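Local coordinates for calcium uptake protein 3, mitochondrial (Homo sapiens, PDB 6AGI) that senses matrix calcium through its EF-hands and, as a disulfide-linked heterodimer with MICU1, regulates the mitochondrial calcium uniporter channel, at residues N119-F127 against F216-F227. Numbering follows the deposited sequence.
Sequences NEMVDKKEF and FFGKKGKAELNF. With CA (calcium ion), chain F.
Leu225 O accepts a hydrogen bond from Val122 N at 2.8 Å, with Met121 CA making a CA-H...O contact to the same oxygen. Leu225 N returns a longer bond to Val122 O, 3.3 Å, and the two reciprocal bonds make them a single antiparallel hydrogen-bonded pair. Beyond it the bent Met121 chain lays SD against Asn226 CB, while the Asn226 amide oxygen caps Asp229 N. The bridge resembles the short beta link between paired EF-hand loops, though 216-227, the turn between helices 211-217 and 227-250, supplies no calcium ligand. The loop of EF-hand 1 does: Asn119 OD1, Met121 O and both Glu126 carboxylate oxygens bind calcium with Asp115 and Asp117. Glu126 OE1 also accepts from Asp123 N through its anti lone pair, which ties the bidentate ligand to the loop backbone. At the start of helix 124-138, Lys124 CA stands 3.5 Å from the centroid of the Phe217 ring and 3° off its normal, a CH-pi contact; Phe216 CB covers the opposite face. Phe127 CB meets Phe217 CZ at 3.4 Å. With an alanine at Phe217, Lys124 CA and Phe127 CB would probably lose their shared aromatic partner and a gap open between the helix start and 216-227. Phe127 holds CG opposite its own N (chi1 -171°) and turns a ring face to the Phe216 edge, an offset edge-to-face pair, centroids 5.6 Å apart and planes at 67°.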
loop_
_atom_site.group_PDB
_atom_site.type_symbol
_atom_site.label_atom_id
_atom_site.label_comp_id
_atom_site.label_asym_id
_atom_site.label_seq_id
_atom_site.Cartn_x
_atom_site.Cartn_y
_atom_site.Cartn_z
ATOM N N ASN B 119 -0.902 -25.392 10.125
ATOM C CA ASN B 119 -2.092 -26.228 10.281
ATOM C C ASN B 119 -3.400 -25.490 10.014
ATOM O O ASN B 119 -4.449 -26.120 10.109
ATOM C CB ASN B 119 -2.147 -26.814 11.688
ATOM C CG ASN B 119 -2.236 -25.742 12.747
ATOM O OD1 ASN B 119 -2.283 -24.544 12.432
ATOM N ND2 ASN B 119 -2.272 -26.158 14.009
ATOM N N GLU B 120 -3.383 -24.182 9.760
ATOM C CA GLU B 120 -4.583 -23.391 9.502
ATOM C C GLU B 120 -5.465 -23.201 10.727
ATOM O O GLU B 120 -6.652 -22.879 10.599
ATOM C CB GLU B 120 -5.387 -23.984 8.353
ATOM C CG GLU B 120 -4.802 -23.526 7.085
ATOM C CD GLU B 120 -4.923 -24.550 6.032
ATOM O OE1 GLU B 120 -5.598 -25.576 6.267
ATOM O OE2 GLU B 120 -4.258 -24.354 5.003
ATOM N N MET B 121 -4.922 -23.397 11.919
ATOM C CA MET B 121 -5.557 -22.869 13.113
ATOM C C MET B 121 -4.506 -22.031 13.831
ATOM O O MET B 121 -3.315 -22.104 13.521
ATOM C CB MET B 121 -6.139 -23.962 14.067
ATOM C CG MET B 121 -6.935 -25.155 13.465
ATOM S SD MET B 121 -8.479 -24.639 12.638
ATOM C CE MET B 121 -9.762 -25.256 13.734
ATOM N N VAL B 122 -4.950 -21.230 14.793
ATOM C CA VAL B 122 -4.062 -20.401 15.595
ATOM C C VAL B 122 -4.281 -20.807 17.048
ATOM O O VAL B 122 -5.391 -20.682 17.578
ATOM C CB VAL B 122 -4.293 -18.898 15.370
ATOM C CG1 VAL B 122 -3.523 -18.077 16.370
ATOM C CG2 VAL B 122 -3.810 -18.516 14.000
ATOM N N ASP B 123 -3.245 -21.393 17.649
ATOM C CA ASP B 123 -3.185 -21.718 19.071
ATOM C C ASP B 123 -3.260 -20.450 19.908
ATOM O O ASP B 123 -2.963 -19.348 19.445
ATOM C CB ASP B 123 -1.859 -22.396 19.412
ATOM C CG ASP B 123 -1.493 -23.494 18.445
ATOM O OD1 ASP B 123 -2.313 -23.815 17.555
ATOM O OD2 ASP B 123 -0.350 -23.988 18.544
ATOM N N LYS B 124 -3.615 -20.624 21.178
ATOM C CA LYS B 124 -3.355 -19.572 22.156
ATOM C C LYS B 124 -1.871 -19.216 22.198
ATOM O O LYS B 124 -1.514 -18.062 22.448
ATOM C CB LYS B 124 -3.839 -20.008 23.542
ATOM C CG LYS B 124 -3.770 -18.931 24.630
ATOM C CD LYS B 124 -4.382 -19.497 25.904
ATOM C CE LYS B 124 -4.092 -18.690 27.160
ATOM N NZ LYS B 124 -4.879 -19.302 28.282
ATOM N N LYS B 125 -0.991 -20.192 21.954
ATOM C CA LYS B 125 0.438 -19.978 22.143
ATOM C C LYS B 125 1.035 -19.240 20.953
ATOM O O LYS B 125 1.812 -18.279 21.131
ATOM C CB LYS B 125 1.117 -21.343 22.353
ATOM C CG LYS B 125 2.634 -21.347 22.458
ATOM C CD LYS B 125 3.252 -22.365 21.493
ATOM C CE LYS B 125 3.614 -21.762 20.147
ATOM N NZ LYS B 125 3.764 -22.799 19.074
ATOM N N GLU B 126 0.562 -19.587 19.745
ATOM C CA GLU B 126 0.805 -18.757 18.567
ATOM C C GLU B 126 0.348 -17.321 18.788
ATOM O O GLU B 126 1.103 -16.370 18.557
ATOM C CB GLU B 126 0.097 -19.336 17.345
ATOM C CG GLU B 126 0.917 -20.342 16.599
ATOM C CD GLU B 126 0.126 -21.039 15.518
ATOM O OE1 GLU B 126 -1.071 -21.299 15.721
ATOM O OE2 GLU B 126 0.702 -21.299 14.442
ATOM N N PHE B 127 -0.893 -17.154 19.235
ATOM C CA PHE B 127 -1.412 -15.817 19.457
ATOM C C PHE B 127 -0.586 -15.065 20.485
ATOM O O PHE B 127 -0.496 -13.842 20.411
ATOM C CB PHE B 127 -2.889 -15.873 19.864
ATOM C CG PHE B 127 -3.544 -14.529 19.905
ATOM C CD1 PHE B 127 -3.547 -13.761 21.061
ATOM C CD2 PHE B 127 -4.107 -13.999 18.756
ATOM C CE1 PHE B 127 -4.150 -12.517 21.081
ATOM C CE2 PHE B 127 -4.688 -12.741 18.760
ATOM C CZ PHE B 127 -4.713 -12.004 19.928
ATOM N N PHE B 216 -11.266 -16.075 22.346
ATOM C CA PHE B 216 -10.660 -16.815 21.232
ATOM C C PHE B 216 -10.416 -18.274 21.579
ATOM O O PHE B 216 -10.777 -19.167 20.803
ATOM C CB PHE B 216 -9.338 -16.169 20.815
ATOM C CG PHE B 216 -9.506 -14.936 19.976
ATOM C CD1 PHE B 216 -10.650 -14.746 19.208
ATOM C CD2 PHE B 216 -8.531 -13.963 19.957
ATOM C CE1 PHE B 216 -10.802 -13.603 18.420
ATOM C CE2 PHE B 216 -8.679 -12.819 19.187
ATOM C CZ PHE B 216 -9.814 -12.642 18.409
ATOM N N PHE B 217 -9.772 -18.536 22.721
ATOM C CA PHE B 217 -9.316 -19.884 23.045
ATOM C C PHE B 217 -9.986 -20.469 24.281
ATOM O O PHE B 217 -9.482 -21.454 24.833
ATOM C CB PHE B 217 -7.805 -19.895 23.223
ATOM C CG PHE B 217 -7.093 -19.060 22.215
ATOM C CD1 PHE B 217 -6.938 -19.509 20.908
ATOM C CD2 PHE B 217 -6.596 -17.815 22.553
ATOM C CE1 PHE B 217 -6.292 -18.736 19.964
ATOM C CE2 PHE B 217 -5.962 -17.045 21.611
ATOM C CZ PHE B 217 -5.817 -17.510 20.310
ATOM N N GLY B 218 -11.089 -19.889 24.746
ATOM C CA GLY B 218 -11.814 -20.485 25.844
ATOM C C GLY B 218 -11.163 -20.241 27.187
ATOM O O GLY B 218 -10.089 -19.642 27.309
ATOM N N LYS B 219 -11.837 -20.743 28.225
ATOM C CA LYS B 219 -11.393 -20.500 29.592
ATOM C C LYS B 219 -10.190 -21.360 29.945
ATOM O O LYS B 219 -9.383 -20.974 30.800
ATOM C CB LYS B 219 -12.533 -20.759 30.579
ATOM C CG LYS B 219 -13.526 -19.609 30.743
ATOM C CD LYS B 219 -14.531 -19.545 29.578
ATOM C CE LYS B 219 -15.669 -18.555 29.850
ATOM N NZ LYS B 219 -16.542 -18.359 28.647
ATOM N N LYS B 220 -10.047 -22.525 29.312
ATOM C CA LYS B 220 -8.879 -23.365 29.546
ATOM C C LYS B 220 -7.731 -23.057 28.590
ATOM O O LYS B 220 -6.607 -23.523 28.822
ATOM C CB LYS B 220 -9.246 -24.848 29.434
ATOM C CG LYS B 220 -10.394 -25.293 30.323
ATOM C CD LYS B 220 -11.575 -25.903 29.528
ATOM C CE LYS B 220 -11.341 -27.331 28.974
ATOM N NZ LYS B 220 -12.556 -27.829 28.177
ATOM N N GLY B 221 -7.980 -22.288 27.529
ATOM C CA GLY B 221 -6.935 -21.977 26.569
ATOM C C GLY B 221 -6.601 -23.069 25.566
ATOM O O GLY B 221 -5.512 -23.054 24.988
ATOM N N LYS B 222 -7.505 -24.015 25.328
ATOM C CA LYS B 222 -7.214 -25.115 24.426
ATOM C C LYS B 222 -8.016 -25.076 23.129
ATOM O O LYS B 222 -7.834 -25.961 22.286
ATOM C CB LYS B 222 -7.438 -26.460 25.144
ATOM C CG LYS B 222 -6.580 -26.661 26.400
ATOM C CD LYS B 222 -5.109 -26.875 26.034
ATOM C CE LYS B 222 -4.225 -27.070 27.270
ATOM N NZ LYS B 222 -2.807 -27.367 26.913
ATOM N N ALA B 223 -8.892 -24.089 22.935
ATOM C CA ALA B 223 -9.593 -23.962 21.664
ATOM C C ALA B 223 -8.684 -23.326 20.613
ATOM O O ALA B 223 -7.744 -22.591 20.939
ATOM C CB ALA B 223 -10.864 -23.129 21.824
ATOM N N GLU B 224 -9.022 -23.540 19.335
ATOM C CA GLU B 224 -8.211 -22.995 18.256
ATOM C C GLU B 224 -9.072 -22.227 17.265
ATOM O O GLU B 224 -10.287 -22.427 17.175
ATOM C CB GLU B 224 -7.438 -24.094 17.504
ATOM C CG GLU B 224 -6.480 -24.921 18.348
ATOM C CD GLU B 224 -6.883 -26.388 18.380
ATOM O OE1 GLU B 224 -7.691 -26.804 17.507
ATOM O OE2 GLU B 224 -6.392 -27.123 19.271
ATOM N N LEU B 225 -8.401 -21.324 16.532
ATOM C CA LEU B 225 -9.022 -20.329 15.663
ATOM C C LEU B 225 -8.703 -20.644 14.208
ATOM O O LEU B 225 -7.528 -20.677 13.826
ATOM C CB LEU B 225 -8.516 -18.935 16.000
ATOM C CG LEU B 225 -9.240 -18.064 17.011
ATOM C CD1 LEU B 225 -8.575 -16.686 16.966
ATOM C CD2 LEU B 225 -10.707 -17.958 16.645
ATOM N N ASN B 226 -9.736 -20.868 13.398
ATOM C CA ASN B 226 -9.544 -21.038 11.963
ATOM C C ASN B 226 -9.627 -19.669 11.275
ATOM O O ASN B 226 -9.946 -18.651 11.899
ATOM C CB ASN B 226 -10.576 -22.014 11.394
ATOM C CG ASN B 226 -12.007 -21.462 11.449
ATOM O OD1 ASN B 226 -12.276 -20.426 12.058
ATOM N ND2 ASN B 226 -12.930 -22.182 10.842
ATOM N N PHE B 227 -9.361 -19.641 9.965
ATOM C CA PHE B 227 -9.387 -18.372 9.239
ATOM C C PHE B 227 -10.770 -17.724 9.266
ATOM O O PHE B 227 -10.894 -16.491 9.305
ATOM C CB PHE B 227 -8.968 -18.585 7.792
ATOM C CG PHE B 227 -9.035 -17.344 6.984
ATOM C CD1 PHE B 227 -8.508 -16.146 7.467
ATOM C CD2 PHE B 227 -9.690 -17.355 5.756
ATOM C CE1 PHE B 227 -8.604 -14.979 6.705
ATOM C CE2 PHE B 227 -9.796 -16.204 4.991
ATOM C CZ PHE B 227 -9.254 -15.014 5.457
HETATM CA CA CA F . -1.223 -23.303 14.277
HETATM O O HOH W 1 -5.381 -22.654 21.988
#